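Local coordinates for protein flavin adenine dinucleotide synthase (Saccharomyces cerevisiae, PDB 2WSI) that catalyses the adenylation of FMN by ATP to give the coenzyme FAD and diphosphate, the last step of FAD biosynthesis, at residues E12-Y17 / L70-S75; P212-Y217 / T222-I227; I267-I272 / P289-V294. One frame throughout, in Å; residues are numbered along the deposited sequence.

Along the chain the three contacts follow one another in series. Interaction 1 packs helix 3-18 on helix 64-87, its centre about 21 Å from that of interaction 2 and about 20 Å from that of interaction 3, with no touch to either. Interactions 2 and 3 are neighbours, with centres about 8 Å apart, and they touch: I213 O lies 2.9 Å from S270 N, a probable hydrogen bond. They form one packed unit, and interaction 1 stands apart from it, linked through two helices. Helix 64-87 begins with K64, which binds the sulfate of interaction 2, and carries residues 70-75 to helix 3-18; helix 199-209 borders all three contacts.

Interaction 1. Residues E12-Y17 / L70-S75; sequences EITNSY and LLLYLS
T14 meets S75 where two helices pass nearly at right angles, and T14 has the largest share of the buried surface, followed by S75. The segment axes approach to 9.4 Å with a signed crossing angle of -100°, and the nearest CA pair, T14 with S75 at 6.8 Å, marks the crossing point. Both side chains leave their backbones toward the partner helix. The contact is made by the hydroxyl branch and CB of the threonine: T14 OG1 comes 3.6 Å from S75 CB, and T14 CB lies equally near S75 OG. The two hydroxyl oxygens, T14 OG1 and S75 OG, remain 3.7 Å apart, and no hydrogen bond joins the two segments. The threonine torsion explains this use of its hydroxyl. With chi1 at -58° OG1 sits beside its own backbone N, and it is hydrogen-bonded to C10 O one turn earlier, so its polar need is met within helix 3-18. L72 CD2 sits 4.0 Å from both T14 OG1 and T14 CG2, against both branches of the threonine, and the two side chains cross at about a right angle. L72 starts from the flank of its helix, and it is the CD2 methyl that bends back to T14. L71 adds apolar cover more loosely, its side chain coming no nearer than 5.4 Å to the other segment. F205 of helix 199-209 touches both T14 and L72, and I34 of helix 25-45 also lies against T14. Every touching residue is buried, and the 165 Å² of the contact is confined to a few residues round the T14-S75 crossing. Helix 64-87, which follows the first strand, 56-59, belongs to the alpha/beta core of the HUP-type fold; in this protein helix 3-18 packs across it.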
ATOM      1  N   GLU A  12       0.562  -2.352 -16.590  1.00 14.20           N
ATOM      2  CA  GLU A  12       0.966  -3.648 -17.154  1.00 15.58           C
ATOM      3  C   GLU A  12       0.934  -4.713 -16.070  1.00 14.21           C
ATOM      4  O   GLU A  12       0.531  -5.855 -16.314  1.00 11.72           O
ATOM      5  CB  GLU A  12       2.384  -3.584 -17.765  1.00 14.61           C
ATOM      6  CG  GLU A  12       2.503  -2.652 -18.974  1.00 24.65           C
ATOM      7  CD  GLU A  12       3.903  -2.655 -19.597  1.00 41.70           C
ATOM      8  OE1 GLU A  12       4.849  -3.228 -19.007  1.00 44.06           O
ATOM      9  OE2 GLU A  12       4.067  -2.080 -20.692  1.00 44.64           O
ATOM     10  N   ILE A  13       1.353  -4.339 -14.868  1.00 11.70           N
ATOM     11  CA  ILE A  13       1.414  -5.296 -13.759  1.00 10.42           C
ATOM     12  C   ILE A  13       0.025  -5.776 -13.421  1.00 10.81           C
ATOM     13  O   ILE A  13      -0.212  -6.960 -13.230  1.00 10.57           O
ATOM     14  CB  ILE A  13       2.111  -4.675 -12.523  1.00  8.64           C
ATOM     15  CG1 ILE A  13       3.622  -4.580 -12.789  1.00 13.25           C
ATOM     16  CG2 ILE A  13       1.878  -5.518 -11.259  1.00 13.28           C
ATOM     17  CD1 ILE A  13       4.418  -3.783 -11.715  1.00 16.12           C
ATOM     18  N   THR A  14      -0.896  -4.841 -13.328  1.00  9.80           N
ATOM     19  CA  THR A  14      -2.235  -5.153 -12.902  1.00 10.85           C
ATOM     20  C   THR A  14      -2.924  -5.955 -14.005  1.00 15.74           C
ATOM     21  O   THR A  14      -3.558  -6.968 -13.749  1.00 12.73           O
ATOM     22  CB  THR A  14      -2.980  -3.847 -12.572  1.00 16.13           C
ATOM     23  OG1 THR A  14      -2.240  -3.160 -11.537  1.00 12.86           O
ATOM     24  CG2 THR A  14      -4.388  -4.145 -12.070  1.00 17.68           C
ATOM     25  N   ASN A  15      -2.751  -5.511 -15.241  1.00 11.80           N
ATOM     26  CA  ASN A  15      -3.283  -6.228 -16.404  1.00 17.85           C
ATOM     27  C   ASN A  15      -2.755  -7.668 -16.458  1.00 14.98           C
ATOM     28  O   ASN A  15      -3.494  -8.620 -16.673  1.00 16.29           O
ATOM     29  CB  ASN A  15      -2.897  -5.484 -17.687  1.00 16.39           C
ATOM     30  CG  ASN A  15      -3.768  -5.892 -18.889  1.00 22.09           C
ATOM     31  OD1 ASN A  15      -4.968  -6.104 -18.761  1.00 28.07           O
ATOM     32  ND2 ASN A  15      -3.155  -5.969 -20.055  1.00 32.07           N
ATOM     33  N   SER A  16      -1.459  -7.811 -16.248  1.00 15.14           N
ATOM     34  CA  SER A  16      -0.829  -9.106 -16.213  1.00 16.06           C
ATOM     35  C   SER A  16      -1.428  -9.984 -15.095  1.00 23.46           C
ATOM     36  O   SER A  16      -1.706 -11.174 -15.304  1.00 17.85           O
ATOM     37  CB  SER A  16       0.676  -8.926 -16.044  1.00 18.12           C
ATOM     38  OG  SER A  16       1.324 -10.171 -15.958  1.00 27.31           O
ATOM     39  N   TYR A  17      -1.657  -9.407 -13.915  1.00 17.23           N
ATOM     40  CA  TYR A  17      -2.244 -10.181 -12.830  1.00 15.54           C
ATOM     41  C   TYR A  17      -3.645 -10.623 -13.236  1.00 19.77           C
ATOM     42  O   TYR A  17      -4.059 -11.757 -12.946  1.00 19.78           O
ATOM     43  CB  TYR A  17      -2.333  -9.380 -11.519  1.00 13.61           C
ATOM     44  CG  TYR A  17      -2.653 -10.274 -10.335  1.00 15.70           C
ATOM     45  CD1 TYR A  17      -1.646 -10.728  -9.472  1.00 12.20           C
ATOM     46  CD2 TYR A  17      -3.967 -10.685 -10.097  1.00 12.55           C
ATOM     47  CE1 TYR A  17      -1.966 -11.558  -8.373  1.00 13.16           C
ATOM     48  CE2 TYR A  17      -4.286 -11.498  -9.056  1.00 14.24           C
ATOM     49  CZ  TYR A  17      -3.301 -11.955  -8.207  1.00 15.93           C
ATOM     50  OH  TYR A  17      -3.702 -12.761  -7.189  1.00 15.30           O
ATOM     51  N   LEU A  70      -1.382   2.095  -4.027  1.00  5.33           N
ATOM     52  CA  LEU A  70      -0.662   3.007  -4.915  1.00  6.13           C
ATOM     53  C   LEU A  70      -0.405   2.378  -6.282  1.00  5.01           C
ATOM     54  O   LEU A  70      -0.591   3.026  -7.312  1.00  6.32           O
ATOM     55  CB  LEU A  70       0.669   3.430  -4.261  1.00  5.67           C
ATOM     56  CG  LEU A  70       1.486   4.363  -5.153  1.00  6.59           C
ATOM     57  CD1 LEU A  70       0.677   5.607  -5.537  1.00  8.19           C
ATOM     58  CD2 LEU A  70       2.793   4.768  -4.429  1.00 12.38           C
ATOM     59  N   LEU A  71      -0.011   1.104  -6.317  1.00  5.96           N
ATOM     60  CA  LEU A  71       0.153   0.423  -7.602  1.00  8.34           C
ATOM     61  C   LEU A  71      -1.172   0.388  -8.369  1.00  6.56           C
ATOM     62  O   LEU A  71      -1.195   0.681  -9.550  1.00  6.72           O
ATOM     63  CB  LEU A  71       0.693  -1.003  -7.440  1.00  7.30           C
ATOM     64  CG  LEU A  71       2.041  -1.190  -6.753  1.00 10.29           C
ATOM     65  CD1 LEU A  71       2.356  -2.686  -6.635  1.00 15.80           C
ATOM     66  CD2 LEU A  71       3.153  -0.449  -7.497  1.00 11.18           C
ATOM     67  N   LEU A  72      -2.274   0.042  -7.702  1.00  7.67           N
ATOM     68  CA  LEU A  72      -3.598   0.033  -8.361  1.00  9.19           C
ATOM     69  C   LEU A  72      -4.021   1.431  -8.836  1.00  8.41           C
ATOM     70  O   LEU A  72      -4.593   1.603  -9.912  1.00  7.01           O
ATOM     71  CB  LEU A  72      -4.671  -0.550  -7.423  1.00  3.79           C
ATOM     72  CG  LEU A  72      -4.368  -1.998  -7.042  1.00  7.86           C
ATOM     73  CD1 LEU A  72      -5.326  -2.410  -5.926  1.00  9.69           C
ATOM     74  CD2 LEU A  72      -4.482  -2.907  -8.271  1.00 11.07           C
ATOM     75  N   TYR A  73      -3.707   2.431  -8.026  1.00  6.47           N
ATOM     76  CA  TYR A  73      -4.072   3.808  -8.299  1.00  5.92           C
ATOM     77  C   TYR A  73      -3.335   4.281  -9.554  1.00  7.44           C
ATOM     78  O   TYR A  73      -3.932   4.900 -10.445  1.00  7.01           O
ATOM     79  CB  TYR A  73      -3.644   4.662  -7.106  1.00  6.89           C
ATOM     80  CG  TYR A  73      -4.181   6.077  -7.090  1.00  9.86           C
ATOM     81  CD1 TYR A  73      -5.453   6.336  -6.576  1.00 14.15           C
ATOM     82  CD2 TYR A  73      -3.425   7.144  -7.533  1.00  8.84           C
ATOM     83  CE1 TYR A  73      -5.955   7.608  -6.505  1.00 10.42           C
ATOM     84  CE2 TYR A  73      -3.919   8.457  -7.484  1.00 12.76           C
ATOM     85  CZ  TYR A  73      -5.196   8.675  -6.951  1.00 13.86           C
ATOM     86  OH  TYR A  73      -5.738   9.938  -6.845  1.00 14.68           O
ATOM     87  N   LEU A  74      -2.048   3.956  -9.638  1.00  8.13           N
ATOM     88  CA  LEU A  74      -1.240   4.329 -10.805  1.00  7.33           C
ATOM     89  C   LEU A  74      -1.735   3.610 -12.040  1.00  8.56           C
ATOM     90  O   LEU A  74      -1.798   4.190 -13.116  1.00  8.57           O
ATOM     91  CB  LEU A  74       0.252   4.004 -10.567  1.00  6.63           C
ATOM     92  CG  LEU A  74       0.896   4.988  -9.566  1.00  9.05           C
ATOM     93  CD1 LEU A  74       2.218   4.468  -9.056  1.00 11.85           C
ATOM     94  CD2 LEU A  74       1.028   6.373 -10.210  1.00 15.75           C
ATOM     95  N   SER A  75      -2.092   2.343 -11.887  1.00  8.28           N
ATOM     96  CA  SER A  75      -2.710   1.632 -12.997  1.00  8.19           C
ATOM     97  C   SER A  75      -3.965   2.344 -13.507  1.00  9.74           C
ATOM     98  O   SER A  75      -4.155   2.516 -14.724  1.00 13.26           O
ATOM     99  CB  SER A  75      -3.051   0.201 -12.581  1.00 15.60           C
ATOM    100  OG  SER A  75      -3.688  -0.461 -13.652  1.00 20.23           O
TER

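Interaction 2. Residues P212-Y217 / T222-I227; sequences PICGLY and TSIGGI. With SO4 (sulfate ion), chain B.
This contact shapes part of the anion-binding site beside the loop that leads into helix 64-87, whose NGGKD sequence fits the PP-loop of this family. I224 is the central piece: its CD1 methyl lies over one face of the Y217 ring, 3.9 Å from the centroid and 29° off the normal, a CH-pi contact that comes to 3.5 Å at Y217 CZ. The same methyl is 3.8 Å from L216 CD1 and 3.9 Å from C214 SG, so it touches three side chains of 212-217. C214 also N-caps the short helix, its SG accepting a weak bond from L216 N at 158°.

With chi1 at -63°, CG of Y217 stands beside its backbone N, and the ring extends past T222 to the sulfate. Y217 OH donates to sulfate O3 at 2.6 Å, that oxygen lying in the ring plane. I224 N also binds O3, at 3.1 Å, and makes a weak, longer bond to O1. K64 contributes its NZ to the sulfate and its backbone N to Y217 OH. The hydroxyl is thus held as acceptor and donor at once, which should restrain the ring, while I224 covers one face. The sulfate, probably from the crystallisation liquor, is consistent with a place where phosphate groups of the nucleotide substrate or diphosphate product could bind.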
ATOM      1  N   PRO A 212       9.539  -3.472  -5.159  1.00 13.74           N
ATOM      2  CA  PRO A 212      10.263  -3.576  -3.893  1.00 13.65           C
ATOM      3  C   PRO A 212       9.297  -3.345  -2.740  1.00 13.31           C
ATOM      4  O   PRO A 212       8.431  -2.509  -2.843  1.00 13.57           O
ATOM      5  CB  PRO A 212      11.282  -2.430  -3.972  1.00 19.22           C
ATOM      6  CG  PRO A 212      10.689  -1.432  -4.959  1.00 18.24           C
ATOM      7  CD  PRO A 212       9.797  -2.199  -5.873  1.00 18.48           C
ATOM      8  N   ILE A 213       9.446  -4.075  -1.657  1.00 13.31           N
ATOM      9  CA  ILE A 213       8.540  -3.923  -0.526  1.00 17.78           C
ATOM     10  C   ILE A 213       9.356  -3.666   0.742  1.00 13.64           C
ATOM     11  O   ILE A 213      10.525  -4.040   0.830  1.00 13.69           O
ATOM     12  CB  ILE A 213       7.653  -5.166  -0.324  1.00 22.17           C
ATOM     13  CG1 ILE A 213       8.475  -6.343   0.184  1.00 19.30           C
ATOM     14  CG2 ILE A 213       6.955  -5.548  -1.617  1.00 16.03           C
ATOM     15  CD1 ILE A 213       7.601  -7.525   0.603  1.00 22.74           C
ATOM     16  N   CYS A 214       8.736  -3.019   1.712  1.00  9.16           N
ATOM     17  CA  CYS A 214       9.467  -2.592   2.882  1.00 12.69           C
ATOM     18  C   CYS A 214      10.204  -3.786   3.483  1.00  9.32           C
ATOM     19  O   CYS A 214       9.609  -4.831   3.719  1.00 10.15           O
ATOM     20  CB  CYS A 214       8.521  -1.983   3.922  1.00 10.74           C
ATOM     21  SG  CYS A 214       9.486  -1.319   5.325  1.00 12.29           S
ATOM     22  N   GLY A 215      11.493  -3.627   3.757  1.00  8.55           N
ATOM     23  CA  GLY A 215      12.293  -4.748   4.231  1.00 12.41           C
ATOM     24  C   GLY A 215      11.825  -5.275   5.585  1.00 13.65           C
ATOM     25  O   GLY A 215      12.101  -6.419   5.909  1.00 15.69           O
ATOM     26  N   LEU A 216      11.115  -4.468   6.373  1.00  8.45           N
ATOM     27  CA  LEU A 216      10.586  -4.978   7.642  1.00 11.17           C
ATOM     28  C   LEU A 216       9.755  -6.259   7.451  1.00 13.22           C
ATOM     29  O   LEU A 216       9.767  -7.144   8.319  1.00 13.61           O
ATOM     30  CB  LEU A 216       9.742  -3.922   8.361  1.00 12.35           C
ATOM     31  CG  LEU A 216      10.466  -2.596   8.655  1.00 23.42           C
ATOM     32  CD1 LEU A 216       9.552  -1.674   9.441  1.00 26.91           C
ATOM     33  CD2 LEU A 216      11.777  -2.827   9.412  1.00 20.73           C
ATOM     34  N   TYR A 217       9.012  -6.367   6.345  1.00 11.08           N
ATOM     35  CA  TYR A 217       8.202  -7.578   6.120  1.00 15.28           C
ATOM     36  C   TYR A 217       9.100  -8.822   5.989  1.00 16.02           C
ATOM     37  O   TYR A 217       8.739  -9.922   6.411  1.00 14.28           O
ATOM     38  CB  TYR A 217       7.292  -7.417   4.876  1.00 12.60           C
ATOM     39  CG  TYR A 217       6.294  -6.297   5.057  1.00 11.29           C
ATOM     40  CD1 TYR A 217       5.372  -6.314   6.110  1.00  9.92           C
ATOM     41  CD2 TYR A 217       6.288  -5.195   4.198  1.00 11.34           C
ATOM     42  CE1 TYR A 217       4.454  -5.266   6.274  1.00 12.11           C
ATOM     43  CE2 TYR A 217       5.389  -4.130   4.367  1.00  7.69           C
ATOM     44  CZ  TYR A 217       4.474  -4.177   5.394  1.00 10.09           C
ATOM     45  OH  TYR A 217       3.611  -3.103   5.562  1.00 10.37           O
ATOM     46  N   THR A 222       4.130  -8.219  10.049  1.00 11.87           N
ATOM     47  CA  THR A 222       2.936  -8.347   9.206  1.00 17.19           C
ATOM     48  C   THR A 222       2.114  -7.058   9.234  1.00 14.27           C
ATOM     49  O   THR A 222       1.117  -6.906   8.540  1.00 13.03           O
ATOM     50  CB  THR A 222       2.038  -9.503   9.682  1.00 14.05           C
ATOM     51  OG1 THR A 222       1.669  -9.270  11.053  1.00 10.11           O
ATOM     52  CG2 THR A 222       2.764 -10.828   9.520  1.00 13.62           C
ATOM     53  N   SER A 223       2.522  -6.150  10.090  1.00 12.61           N
ATOM     54  CA  SER A 223       1.834  -4.878  10.251  1.00 15.94           C
ATOM     55  C   SER A 223       2.904  -3.941  10.775  1.00 18.14           C
ATOM     56  O   SER A 223       3.651  -4.314  11.687  1.00 15.76           O
ATOM     57  CB  SER A 223       0.706  -5.030  11.283  1.00 18.82           C
ATOM     58  OG  SER A 223       0.004  -3.815  11.466  1.00 22.90           O
ATOM     59  N   ILE A 224       3.016  -2.747  10.211  1.00 17.95           N
ATOM     60  CA  ILE A 224       4.068  -1.836  10.654  1.00 21.22           C
ATOM     61  C   ILE A 224       3.470  -0.627  11.361  1.00 24.54           C
ATOM     62  O   ILE A 224       2.640   0.093  10.800  1.00 25.87           O
ATOM     63  CB  ILE A 224       4.984  -1.366   9.490  1.00 20.13           C
ATOM     64  CG1 ILE A 224       5.659  -2.565   8.815  1.00 16.05           C
ATOM     65  CG2 ILE A 224       6.046  -0.413  10.018  1.00 14.90           C
ATOM     66  CD1 ILE A 224       6.397  -2.201   7.482  1.00 12.56           C
ATOM     67  N   GLY A 225       3.875  -0.445  12.612  1.00 25.16           N
ATOM     68  CA  GLY A 225       3.497   0.719  13.388  1.00 29.03           C
ATOM     69  C   GLY A 225       4.762   1.521  13.620  1.00 31.20           C
ATOM     70  O   GLY A 225       5.522   1.775  12.680  1.00 31.91           O
ATOM     71  N   GLY A 226       4.997   1.910  14.862  1.00 27.18           N
ATOM     72  CA  GLY A 226       6.207   2.624  15.215  1.00 28.43           C
ATOM     73  C   GLY A 226       7.170   1.743  15.982  1.00 33.04           C
ATOM     74  O   GLY A 226       6.866   0.592  16.311  1.00 31.40           O
ATOM     75  N   ILE A 227       8.336   2.297  16.286  1.00 23.09           N
ATOM     76  CA  ILE A 227       9.419   1.538  16.888  1.00 30.85           C
ATOM     77  C   ILE A 227       8.960   0.907  18.202  1.00 34.03           C
ATOM     78  O   ILE A 227       9.414  -0.168  18.590  1.00 29.33           O
ATOM     79  CB  ILE A 227      10.626   2.457  17.168  1.00 27.86           C
ATOM     80  CG1 ILE A 227      11.445   2.664  15.895  1.00 27.08           C
ATOM     81  CG2 ILE A 227      11.507   1.867  18.255  1.00 38.69           C
ATOM     82  CD1 ILE A 227      12.324   3.893  15.924  1.00 32.05           C
TER
HETATM   83  S   SO4 B1305       0.655  -2.364   7.188  1.00 22.60           S
HETATM   84  O1  SO4 B1305       0.375  -1.725   8.460  1.00 30.40           O
HETATM   85  O2  SO4 B1305       1.030  -1.325   6.234  1.00 37.29           O
HETATM   86  O3  SO4 B1305       1.767  -3.297   7.372  1.00 22.01           O
HETATM   87  O4  SO4 B1305      -0.555  -2.988   6.666  1.00 24.98           O

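Interaction 3. Residues I267-I272 / P289-V294; sequences INTSPI and PGWYLV
I267 CD1 comes unusually close to the indole of W291, 3.2 Å from W291 CZ2, an approach so short that it may partly reflect coordinate error and is doubtful as a measure of strain. The methyl lies off the ring edge at CZ2 and NE1, 3.4 Å from W291 NE1. The other branch of the isoleucine lies further in: I267 CG2 is over the ring face, 4.2 Å from the centroid of the six-membered ring and 28° off its normal, a CH-pi contact. CD1 is on the same side of the plane as CG2. The chi1 of -64° places CG1 beside the backbone N while CG2 lies anti to that N, so both methyls meet the ring from one side.

On the other face of the ring stands P289, whose CB is 3.3 Å above the plane and over its centre, so the indole is sandwiched between a proline of its own segment and an isoleucine from 267-272. T269 completes the set at the edge, with its CG2 near the ring plane and 3.9 Å from W291 CH2. No hydrogen bond spans the two segments; the contact is apolar and buries 137 Å². N268 is the centre of an inverse gamma turn, closed by the bond from T269 N to I267 O, and the bend is consistent with I267 and T269 both facing the ring while the side chain of N268 turns away.

W291 is carried by the 3-10 turn 290-292. Both segments are tied to 212-217: N268 and S270 share backbone hydrogen bonds with I213, and G290 with Y217. W203 of helix 199-209 packs on W291 and L207 of that helix on I267, so the loops before and after helix 274-279 meet against helix 199-209.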
ATOM      1  N   ILE A 267      12.882 -12.289  -3.445  1.00 26.20           N
ATOM      2  CA  ILE A 267      11.798 -11.368  -3.149  1.00 22.16           C
ATOM      3  C   ILE A 267      12.446 -10.021  -2.943  1.00 18.51           C
ATOM      4  O   ILE A 267      13.432  -9.894  -2.233  1.00 18.33           O
ATOM      5  CB  ILE A 267      10.979 -11.821  -1.950  1.00 23.46           C
ATOM      6  CG1 ILE A 267      10.295 -13.153  -2.280  1.00 30.81           C
ATOM      7  CG2 ILE A 267       9.914 -10.796  -1.597  1.00 18.15           C
ATOM      8  CD1 ILE A 267      10.025 -14.017  -1.080  1.00 28.95           C
ATOM      9  N   ASN A 268      11.922  -9.042  -3.659  1.00 18.96           N
ATOM     10  CA  ASN A 268      12.464  -7.713  -3.708  1.00 20.89           C
ATOM     11  C   ASN A 268      12.244  -6.904  -2.422  1.00 22.07           C
ATOM     12  O   ASN A 268      11.428  -6.001  -2.407  1.00 27.03           O
ATOM     13  CB  ASN A 268      11.804  -6.996  -4.891  1.00 16.57           C
ATOM     14  CG  ASN A 268      12.517  -5.726  -5.263  1.00 25.50           C
ATOM     15  OD1 ASN A 268      13.550  -5.399  -4.682  1.00 23.30           O
ATOM     16  ND2 ASN A 268      11.979  -5.003  -6.240  1.00 24.68           N
ATOM     17  N   THR A 269      12.975  -7.210  -1.349  1.00 17.14           N
ATOM     18  CA  THR A 269      12.836  -6.452  -0.104  1.00 15.45           C
ATOM     19  C   THR A 269      13.817  -5.283  -0.016  1.00 19.05           C
ATOM     20  O   THR A 269      14.961  -5.410  -0.416  1.00 20.19           O
ATOM     21  CB  THR A 269      13.041  -7.340   1.134  1.00 17.12           C
ATOM     22  OG1 THR A 269      14.203  -8.157   0.947  1.00 16.91           O
ATOM     23  CG2 THR A 269      11.808  -8.222   1.359  1.00 22.33           C
ATOM     24  N   SER A 270      13.365  -4.162   0.539  1.00 12.65           N
ATOM     25  CA  SER A 270      14.211  -2.977   0.688  1.00 12.45           C
ATOM     26  C   SER A 270      15.203  -3.184   1.830  1.00 10.42           C
ATOM     27  O   SER A 270      14.971  -3.998   2.716  1.00 12.54           O
ATOM     28  CB  SER A 270      13.359  -1.717   0.931  1.00 13.18           C
ATOM     29  OG  SER A 270      12.856  -1.659   2.281  1.00 11.85           O
ATOM     30  N   PRO A 271      16.300  -2.420   1.820  1.00 17.46           N
ATOM     31  CA  PRO A 271      17.370  -2.566   2.827  1.00 17.19           C
ATOM     32  C   PRO A 271      16.955  -2.146   4.247  1.00 15.56           C
ATOM     33  O   PRO A 271      16.277  -1.147   4.424  1.00 16.82           O
ATOM     34  CB  PRO A 271      18.491  -1.633   2.308  1.00 18.34           C
ATOM     35  CG  PRO A 271      18.179  -1.340   0.893  1.00 21.12           C
ATOM     36  CD  PRO A 271      16.710  -1.618   0.646  1.00 14.38           C
ATOM     37  N   ILE A 272      17.369  -2.911   5.248  1.00 15.43           N
ATOM     38  CA  ILE A 272      17.145  -2.564   6.648  1.00 16.24           C
ATOM     39  C   ILE A 272      18.198  -1.567   7.103  1.00 20.69           C
ATOM     40  O   ILE A 272      19.382  -1.773   6.875  1.00 22.37           O
ATOM     41  CB  ILE A 272      17.315  -3.786   7.576  1.00 20.09           C
ATOM     42  CG1 ILE A 272      16.506  -4.982   7.073  1.00 28.15           C
ATOM     43  CG2 ILE A 272      16.884  -3.428   9.002  1.00 25.64           C
ATOM     44  CD1 ILE A 272      15.069  -4.662   6.811  1.00 21.28           C
ATOM     45  N   PRO A 289       9.170 -14.614   7.128  1.00 14.25           N
ATOM     46  CA  PRO A 289       8.706 -13.362   6.511  1.00 16.97           C
ATOM     47  C   PRO A 289       7.199 -13.195   6.670  1.00 14.88           C
ATOM     48  O   PRO A 289       6.479 -14.181   6.803  1.00 12.99           O
ATOM     49  CB  PRO A 289       9.073 -13.545   5.036  1.00 14.82           C
ATOM     50  CG  PRO A 289      10.273 -14.438   5.067  1.00 23.96           C
ATOM     51  CD  PRO A 289      10.034 -15.393   6.233  1.00 17.79           C
ATOM     52  N   GLY A 290       6.735 -11.949   6.635  1.00 13.60           N
ATOM     53  CA  GLY A 290       5.330 -11.640   6.844  1.00 13.73           C
ATOM     54  C   GLY A 290       4.389 -12.395   5.921  1.00 12.00           C
ATOM     55  O   GLY A 290       3.262 -12.697   6.299  1.00 13.48           O
ATOM     56  N   TRP A 291       4.836 -12.676   4.703  1.00 11.61           N
ATOM     57  CA  TRP A 291       3.966 -13.289   3.702  1.00 14.69           C
ATOM     58  C   TRP A 291       3.717 -14.777   4.001  1.00 16.05           C
ATOM     59  O   TRP A 291       3.025 -15.473   3.254  1.00 14.14           O
ATOM     60  CB  TRP A 291       4.515 -13.081   2.272  1.00 15.46           C
ATOM     61  CG  TRP A 291       5.980 -13.414   2.045  1.00 13.27           C
ATOM     62  CD1 TRP A 291       6.501 -14.618   1.638  1.00 16.03           C
ATOM     63  CD2 TRP A 291       7.082 -12.514   2.139  1.00 14.19           C
ATOM     64  NE1 TRP A 291       7.870 -14.527   1.524  1.00 11.97           N
ATOM     65  CE2 TRP A 291       8.252 -13.246   1.816  1.00 16.73           C
ATOM     66  CE3 TRP A 291       7.206 -11.162   2.495  1.00 19.78           C
ATOM     67  CZ2 TRP A 291       9.521 -12.671   1.832  1.00 17.68           C
ATOM     68  CZ3 TRP A 291       8.477 -10.592   2.504  1.00 13.10           C
ATOM     69  CH2 TRP A 291       9.610 -11.346   2.170  1.00 18.10           C
ATOM     70  N   TYR A 292       4.264 -15.245   5.114  1.00 14.63           N
ATOM     71  CA  TYR A 292       3.894 -16.561   5.658  1.00 17.11           C
ATOM     72  C   TYR A 292       2.678 -16.472   6.572  1.00 20.95           C
ATOM     73  O   TYR A 292       2.181 -17.502   7.046  1.00 20.01           O
ATOM     74  CB  TYR A 292       5.064 -17.202   6.429  1.00 13.88           C
ATOM     75  CG  TYR A 292       6.049 -17.870   5.515  1.00 20.02           C
ATOM     76  CD1 TYR A 292       6.017 -19.241   5.307  1.00 23.41           C
ATOM     77  CD2 TYR A 292       6.990 -17.122   4.825  1.00 25.05           C
ATOM     78  CE1 TYR A 292       6.918 -19.854   4.438  1.00 27.09           C
ATOM     79  CE2 TYR A 292       7.899 -17.725   3.959  1.00 25.71           C
ATOM     80  CZ  TYR A 292       7.854 -19.082   3.773  1.00 23.73           C
ATOM     81  OH  TYR A 292       8.746 -19.647   2.908  1.00 26.86           O
ATOM     82  N   LEU A 293       2.199 -15.259   6.845  1.00  8.90           N
ATOM     83  CA  LEU A 293       0.933 -15.129   7.549  1.00 14.89           C
ATOM     84  C   LEU A 293      -0.234 -14.852   6.583  1.00 21.38           C
ATOM     85  O   LEU A 293      -0.185 -13.917   5.776  1.00 16.76           O
ATOM     86  CB  LEU A 293       0.999 -14.045   8.604  1.00 10.33           C
ATOM     87  CG  LEU A 293      -0.263 -14.030   9.457  1.00 14.87           C
ATOM     88  CD1 LEU A 293      -0.045 -14.940  10.666  1.00 24.48           C
ATOM     89  CD2 LEU A 293      -0.641 -12.637   9.909  1.00 18.45           C
ATOM     90  N   VAL A 294      -1.281 -15.678   6.648  1.00 12.10           N
ATOM     91  CA  VAL A 294      -2.479 -15.442   5.826  1.00 11.89           C
ATOM     92  C   VAL A 294      -3.732 -15.271   6.663  1.00 18.34           C
ATOM     93  O   VAL A 294      -4.784 -14.931   6.139  1.00 17.10           O
ATOM     94  CB  VAL A 294      -2.746 -16.544   4.782  1.00 18.01           C
ATOM     95  CG1 VAL A 294      -1.729 -16.452   3.649  1.00 17.36           C
ATOM     96  CG2 VAL A 294      -2.783 -17.956   5.411  1.00 19.46           C
TER